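Protein NBR1 homolog (Arabidopsis thaliana, PDB 6TGS) probably acts as a receptor for autophagosomal degradation of ubiquitinated protein aggregates and homodimerizes through its PB1 domain. Local coordinates at residues V10-G15 with I87-G92; L56-A61 with K83-N88. The protein carries 3 engineered substitutions. One frame throughout, in Å; residues are numbered along the deposited sequence. Where two conformers were deposited one is given.

Interaction 1: V10-G15 with I87-G92; sequences VKVSYG and INVNAG. With GOL (glycerol), chain B.
Val12 and Val89 meet on the sheet face that also carries Ile87. Val12 CG1 approaches Val89 CG2 obliquely. Val12 CG1 stands anti to its own backbone N (chi1 -175°), on the side of its carbonyl carbon. Val12 was built in two conformers, so the very short spacing of these carbons is doubtful. Earlier in the strands, Val10 CG1 touches Ile87 CD1 at 3.9 Å. Ile87 is extended at chi2 (174°), which carries CD1 out to meet the valine. At the far end, Tyr14 CD1 lies 3.8 Å from Val89 CG1, and the edge of the ring faces Val89 O. Helix 35-46 covers this face through Leu38, Ile42 and Phe46.

The other face is polar. Ser13 CB lies 3.4 Å from Asn88 OD1, but that oxygen takes its hydrogen bond from Lys86. Ser13 OG, anti to its backbone N, bonds glycerol O3 weakly and also a di(hydroxyethyl)ether molecule. The backbones pair in parallel. Ile87 N donates to Lys11 O (2.8 Å), and Ser13 N donates to Ile87 O (2.8 Å). Val89 N then donates to Ser13 O (2.9 Å). Where the strands end, glycerol O1 accepts from Gly15 N and bonds weakly to Val89 O.

The chemistry implies a two-sided join: valine and isoleucine branches buried against a helix, and serine and asparagine on the partly exposed side.

Interaction 2: L56-A61 with K83-N88; sequences LTYSAA and KFLKIN. Engineered in segment 56-61: Ala60 (natural residue Asp), Ala61 (natural residue Glu).
Thr57 and Asn88 form an antiparallel hydrogen-bonded pair where the two strands, 4.5 Å apart at their closest, run at 132° to each other. Thr57 N donates to Asn88 O (3.0 Å), and Asn88 N donates to Thr57 O (2.8 Å). Beyond this pair a water replaces direct pairing, accepting from Ser59 N and donating to Lys86 O.

The main side-chain contact is Leu85 on Tyr58. Leu85 CD1 sits over one face of the ring, 3.8 Å from the centroid of the Tyr58 ring and 22° off the ring normal. This is a CH-pi contact, displaced toward CG and CD2. Tyr58 holds CG between its backbone N and carbonyl carbon (chi1 68°), which puts CG, at the base of the ring, beside that methyl. An alanine at Tyr58 would probably leave Leu85 CD1 without its aromatic cover and open a gap beside Val66, Leu68 and Gln80. On the same side of the sheet, Leu56 CB packs on Ile87 CG2 at 3.9 Å.

The opposite face is wetter. Thr57 OG1 bonds a water at 2.7 Å, and that water also donates to Asn88 O. A second water joins OG1 to Asn88 ND2, weakly at the amide. Lys86 NZ donates to Asn88 OD1 (2.7 Å) in the carbonyl plane, on a lone pair. This bond is likely to fix the turn of the amide.

The engineered Ala60 and Ala61, naturally Asp and Glu, follow the strand. The sheet around this contact is that of the ubiquitin-like fold of a PB1 domain, with strand 84-90 at its centre. The natural acids are consistent with the acidic loop by which such domains bind a basic partner face.

Overall arrangement
Both contacts belong to one mixed sheet in the PB1 domain, and their centres lie about 10 Å apart. They share strand 84-90, with Ile87 and Asn88 in both. Strand 8-14 runs parallel on one flank (interaction 1), and strand 55-59 runs antiparallel on the other (interaction 2). Along the chain, 10-15 comes first, then 56-61, and both join the last strand. The chain's first strand and its last are thus neighbours at the middle of the sheet. Helix 35-46 packs against side chains from both contacts. Early, middle and late parts of the chain thus meet side by side in the sheet of the PB1 domain, the part of NBR1 that mediates homodimerization.

Interaction 1: V10-G15 with I87-G92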
loop_
_atom_site.group_PDB
_atom_site.type_symbol
_atom_site.label_atom_id
_atom_site.label_comp_id
_atom_site.label_asym_id
_atom_site.label_seq_id
_atom_site.Cartn_x
_atom_site.Cartn_y
_atom_site.Cartn_z
ATOM N N VAL A 10 2.502 -0.364 7.045
ATOM C CA VAL A 10 1.358 -0.377 6.139
ATOM C C VAL A 10 0.199 -1.030 6.873
ATOM O O VAL A 10 0.343 -2.126 7.422
ATOM C CB VAL A 10 1.682 -1.113 4.830
ATOM C CG1 VAL A 10 0.459 -1.138 3.909
ATOM C CG2 VAL A 10 2.857 -0.446 4.135
ATOM N N LYS A 11 -0.926 -0.345 6.920
ATOM C CA LYS A 11 -2.202 -0.943 7.370
ATOM C C LYS A 11 -3.176 -1.152 6.195
ATOM O O LYS A 11 -3.332 -0.191 5.488
ATOM C CB LYS A 11 -2.777 -0.123 8.519
ATOM C CG LYS A 11 -1.853 -0.050 9.718
ATOM C CD LYS A 11 -2.433 0.717 10.862
ATOM C CE LYS A 11 -1.363 1.119 11.849
ATOM N NZ LYS A 11 -1.842 2.178 12.764
ATOM N N VAL A 12 -3.732 -2.214 6.081
ATOM C CA VAL A 12 -4.633 -2.478 4.967
ATOM C C VAL A 12 -6.003 -2.781 5.549
ATOM O O VAL A 12 -6.116 -3.544 6.514
ATOM C CB VAL A 12 -4.134 -3.644 4.094
ATOM C CG1 VAL A 12 -5.035 -3.802 2.881
ATOM C CG2 VAL A 12 -2.696 -3.410 3.656
ATOM N N SER A 13 -7.034 -2.162 4.990
ATOM C CA SER A 13 -8.404 -2.397 5.413
ATOM C C SER A 13 -9.180 -3.103 4.310
ATOM O O SER A 13 -9.198 -2.647 3.157
ATOM C CB SER A 13 -9.092 -1.088 5.786
ATOM O OG SER A 13 -10.402 -1.348 6.240
ATOM N N TYR A 14 -9.827 -4.207 4.664
ATOM C CA TYR A 14 -10.737 -4.871 3.748
ATOM C C TYR A 14 -11.832 -5.545 4.562
ATOM O O TYR A 14 -11.549 -6.139 5.603
ATOM C CB TYR A 14 -10.013 -5.915 2.877
ATOM C CG TYR A 14 -10.928 -6.692 1.967
ATOM C CD1 TYR A 14 -11.404 -6.131 0.794
ATOM C CD2 TYR A 14 -11.307 -7.994 2.278
ATOM C CE1 TYR A 14 -12.245 -6.840 -0.049
ATOM C CE2 TYR A 14 -12.142 -8.711 1.438
ATOM C CZ TYR A 14 -12.608 -8.126 0.277
ATOM O OH TYR A 14 -13.446 -8.832 -0.552
ATOM N N GLY A 15 -13.072 -5.422 4.100
ATOM C CA GLY A 15 -14.187 -6.086 4.777
ATOM C C GLY A 15 -14.287 -5.786 6.257
ATOM O O GLY A 15 -14.485 -6.706 7.063
ATOM N N ILE A 87 -4.156 1.757 3.673
ATOM C CA ILE A 87 -4.696 1.467 2.344
ATOM C C ILE A 87 -6.078 0.844 2.496
ATOM O O ILE A 87 -6.234 -0.188 3.157
ATOM C CB ILE A 87 -3.775 0.521 1.558
ATOM C CG1 ILE A 87 -2.383 1.122 1.349
ATOM C CG2 ILE A 87 -4.435 0.099 0.225
ATOM C CD1 ILE A 87 -1.412 0.135 0.700
ATOM N N ASN A 88 -7.087 1.441 1.858
ATOM C CA ASN A 88 -8.390 0.806 1.794
ATOM C C ASN A 88 -8.471 -0.038 0.525
ATOM O O ASN A 88 -8.093 0.423 -0.563
ATOM C CB ASN A 88 -9.517 1.847 1.786
ATOM C CG ASN A 88 -9.769 2.463 3.152
ATOM O OD1 ASN A 88 -9.438 1.883 4.179
ATOM N ND2 ASN A 88 -10.372 3.647 3.163
ATOM N N VAL A 89 -9.002 -1.257 0.653
ATOM C CA VAL A 89 -9.116 -2.195 -0.465
ATOM C C VAL A 89 -10.569 -2.314 -0.863
ATOM O O VAL A 89 -11.420 -2.647 -0.033
ATOM C CB VAL A 89 -8.582 -3.598 -0.105
ATOM C CG1 VAL A 89 -8.717 -4.525 -1.319
ATOM C CG2 VAL A 89 -7.169 -3.525 0.338
ATOM N N ASN A 90 -10.865 -2.073 -2.130
ATOM C CA ASN A 90 -12.190 -2.364 -2.640
ATOM C C ASN A 90 -12.067 -3.219 -3.887
ATOM O O ASN A 90 -11.148 -3.041 -4.693
ATOM C CB ASN A 90 -12.964 -1.086 -2.929
ATOM C CG ASN A 90 -13.383 -0.384 -1.670
ATOM O OD1 ASN A 90 -14.447 -0.659 -1.119
ATOM N ND2 ASN A 90 -12.539 0.520 -1.188
ATOM N N ALA A 91 -12.980 -4.168 -4.028
ATOM C CA ALA A 91 -12.921 -5.129 -5.111
ATOM C C ALA A 91 -14.095 -4.923 -6.058
ATOM O O ALA A 91 -15.179 -4.501 -5.647
ATOM C CB ALA A 91 -12.923 -6.558 -4.568
ATOM N N GLY A 92 -13.861 -5.221 -7.333
ATOM C CA GLY A 92 -14.852 -4.997 -8.367
ATOM C C GLY A 92 -14.447 -3.882 -9.314
ATOM O O GLY A 92 -13.760 -2.937 -8.919
HETATM C C1 GOL B . -12.504 -1.772 2.554
HETATM O O1 GOL B . -13.255 -2.920 2.250
HETATM C C2 GOL B . -13.392 -0.842 3.378
HETATM O O2 GOL B . -13.110 0.501 3.130
HETATM C C3 GOL B . -13.105 -1.219 4.842
HETATM O O3 GOL B . -12.690 -2.550 4.889
#

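Interaction 2: L56-A61 with K83-N88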
loop_
_atom_site.group_PDB
_atom_site.type_symbol
_atom_site.label_atom_id
_atom_site.label_comp_id
_atom_site.label_asym_id
_atom_site.label_seq_id
_atom_site.Cartn_x
_atom_site.Cartn_y
_atom_site.Cartn_z
ATOM N N LEU A 56 -6.999 0.197 -4.678
ATOM C CA LEU A 56 -6.159 0.414 -3.507
ATOM C C LEU A 56 -6.016 1.919 -3.329
ATOM O O LEU A 56 -5.422 2.585 -4.182
ATOM C CB LEU A 56 -4.797 -0.252 -3.686
ATOM C CG LEU A 56 -4.866 -1.738 -4.072
ATOM C CD1 LEU A 56 -3.461 -2.334 -4.264
ATOM C CD2 LEU A 56 -5.633 -2.487 -3.006
ATOM N N THR A 57 -6.604 2.464 -2.258
ATOM C CA THR A 57 -6.629 3.910 -2.077
ATOM C C THR A 57 -6.132 4.301 -0.693
ATOM O O THR A 57 -6.269 3.536 0.266
ATOM C CB THR A 57 -8.049 4.482 -2.272
ATOM O OG1 THR A 57 -8.987 3.799 -1.431
ATOM C CG2 THR A 57 -8.473 4.348 -3.744
ATOM N N TYR A 58 -5.562 5.501 -0.582
ATOM C CA TYR A 58 -5.330 6.099 0.725
ATOM C C TYR A 58 -5.753 7.556 0.706
ATOM O O TYR A 58 -5.868 8.161 -0.359
ATOM C CB TYR A 58 -3.869 5.975 1.170
ATOM C CG TYR A 58 -2.818 6.757 0.409
ATOM C CD1 TYR A 58 -2.419 8.027 0.838
ATOM C CD2 TYR A 58 -2.164 6.195 -0.689
ATOM C CE1 TYR A 58 -1.413 8.721 0.176
ATOM C CE2 TYR A 58 -1.160 6.878 -1.354
ATOM C CZ TYR A 58 -0.795 8.149 -0.916
ATOM O OH TYR A 58 0.202 8.840 -1.576
ATOM N N SER A 59 -6.035 8.103 1.895
ATOM C CA SER A 59 -6.441 9.504 2.020
ATOM C C SER A 59 -5.238 10.357 2.381
ATOM O O SER A 59 -4.598 10.134 3.417
ATOM C CB SER A 59 -7.563 9.691 3.046
ATOM O OG SER A 59 -8.648 8.822 2.789
ATOM N N ALA A 60 -4.958 11.350 1.548
ATOM C CA ALA A 60 -3.797 12.203 1.724
ATOM C C ALA A 60 -4.111 13.318 2.717
ATOM O O ALA A 60 -5.259 13.529 3.115
ATOM C CB ALA A 60 -3.356 12.769 0.376
ATOM N N ALA A 61 -3.060 14.035 3.128
ATOM C CA ALA A 61 -3.228 15.087 4.121
ATOM C C ALA A 61 -4.036 16.268 3.598
ATOM O O ALA A 61 -4.586 17.023 4.407
ATOM C CB ALA A 61 -1.862 15.570 4.618
ATOM N N LYS A 83 5.438 7.794 6.785
ATOM C CA LYS A 83 5.961 6.705 7.656
ATOM C C LYS A 83 4.854 5.711 7.966
ATOM O O LYS A 83 5.159 4.596 8.392
ATOM C CB LYS A 83 6.340 7.306 9.004
ATOM C CG LYS A 83 6.962 6.314 9.980
ATOM C CD LYS A 83 7.120 6.840 11.388
ATOM C CE LYS A 83 7.805 5.862 12.316
ATOM N NZ LYS A 83 9.235 5.684 11.968
ATOM N N PHE A 84 3.702 5.900 7.732
ATOM C CA PHE A 84 2.382 5.249 7.892
ATOM C C PHE A 84 1.589 5.442 6.606
ATOM O O PHE A 84 1.569 6.543 6.079
ATOM C CB PHE A 84 1.671 5.752 9.146
ATOM C CG PHE A 84 0.290 5.194 9.350
ATOM C CD1 PHE A 84 0.075 3.828 9.350
ATOM C CD2 PHE A 84 -0.792 6.032 9.554
ATOM C CE1 PHE A 84 -1.193 3.309 9.538
ATOM C CE2 PHE A 84 -2.062 5.512 9.740
ATOM C CZ PHE A 84 -2.256 4.151 9.745
ATOM N N LEU A 85 1.152 4.176 6.232
ATOM C CA LEU A 85 0.225 4.173 5.094
ATOM C C LEU A 85 -0.979 3.308 5.436
ATOM O O LEU A 85 -0.791 2.167 5.752
ATOM C CB LEU A 85 0.972 3.659 3.872
ATOM C CG LEU A 85 0.163 3.580 2.588
ATOM C CD1 LEU A 85 -0.303 4.964 2.179
ATOM C CD2 LEU A 85 0.999 2.958 1.489
ATOM N N LYS A 86 -2.159 3.895 5.377
ATOM C CA LYS A 86 -3.381 3.113 5.528
ATOM C C LYS A 86 -4.038 2.993 4.167
ATOM O O LYS A 86 -4.451 4.010 3.592
ATOM C CB LYS A 86 -4.363 3.733 6.513
ATOM C CG LYS A 86 -5.614 2.876 6.654
ATOM C CD LYS A 86 -6.791 3.632 7.233
ATOM C CE LYS A 86 -7.887 2.667 7.698
ATOM N NZ LYS A 86 -9.022 2.543 6.758
ATOM N N ILE A 87 -4.156 1.757 3.673
ATOM C CA ILE A 87 -4.696 1.467 2.344
ATOM C C ILE A 87 -6.078 0.844 2.496
ATOM O O ILE A 87 -6.234 -0.188 3.157
ATOM C CB ILE A 87 -3.775 0.521 1.558
ATOM C CG1 ILE A 87 -2.383 1.122 1.349
ATOM C CG2 ILE A 87 -4.435 0.099 0.225
ATOM C CD1 ILE A 87 -1.412 0.135 0.700
ATOM N N ASN A 88 -7.087 1.441 1.858
ATOM C CA ASN A 88 -8.390 0.806 1.794
ATOM C C ASN A 88 -8.471 -0.038 0.525
ATOM O O ASN A 88 -8.093 0.423 -0.563
ATOM C CB ASN A 88 -9.517 1.847 1.786
ATOM C CG ASN A 88 -9.769 2.463 3.152
ATOM O OD1 ASN A 88 -9.438 1.883 4.179
ATOM N ND2 ASN A 88 -10.372 3.647 3.163
HETATM O O HOH W 1 -10.171 1.594 -2.412
HETATM O O HOH W 2 -9.062 5.635 0.822
HETATM O O HOH W 3 -5.667 6.344 4.181
#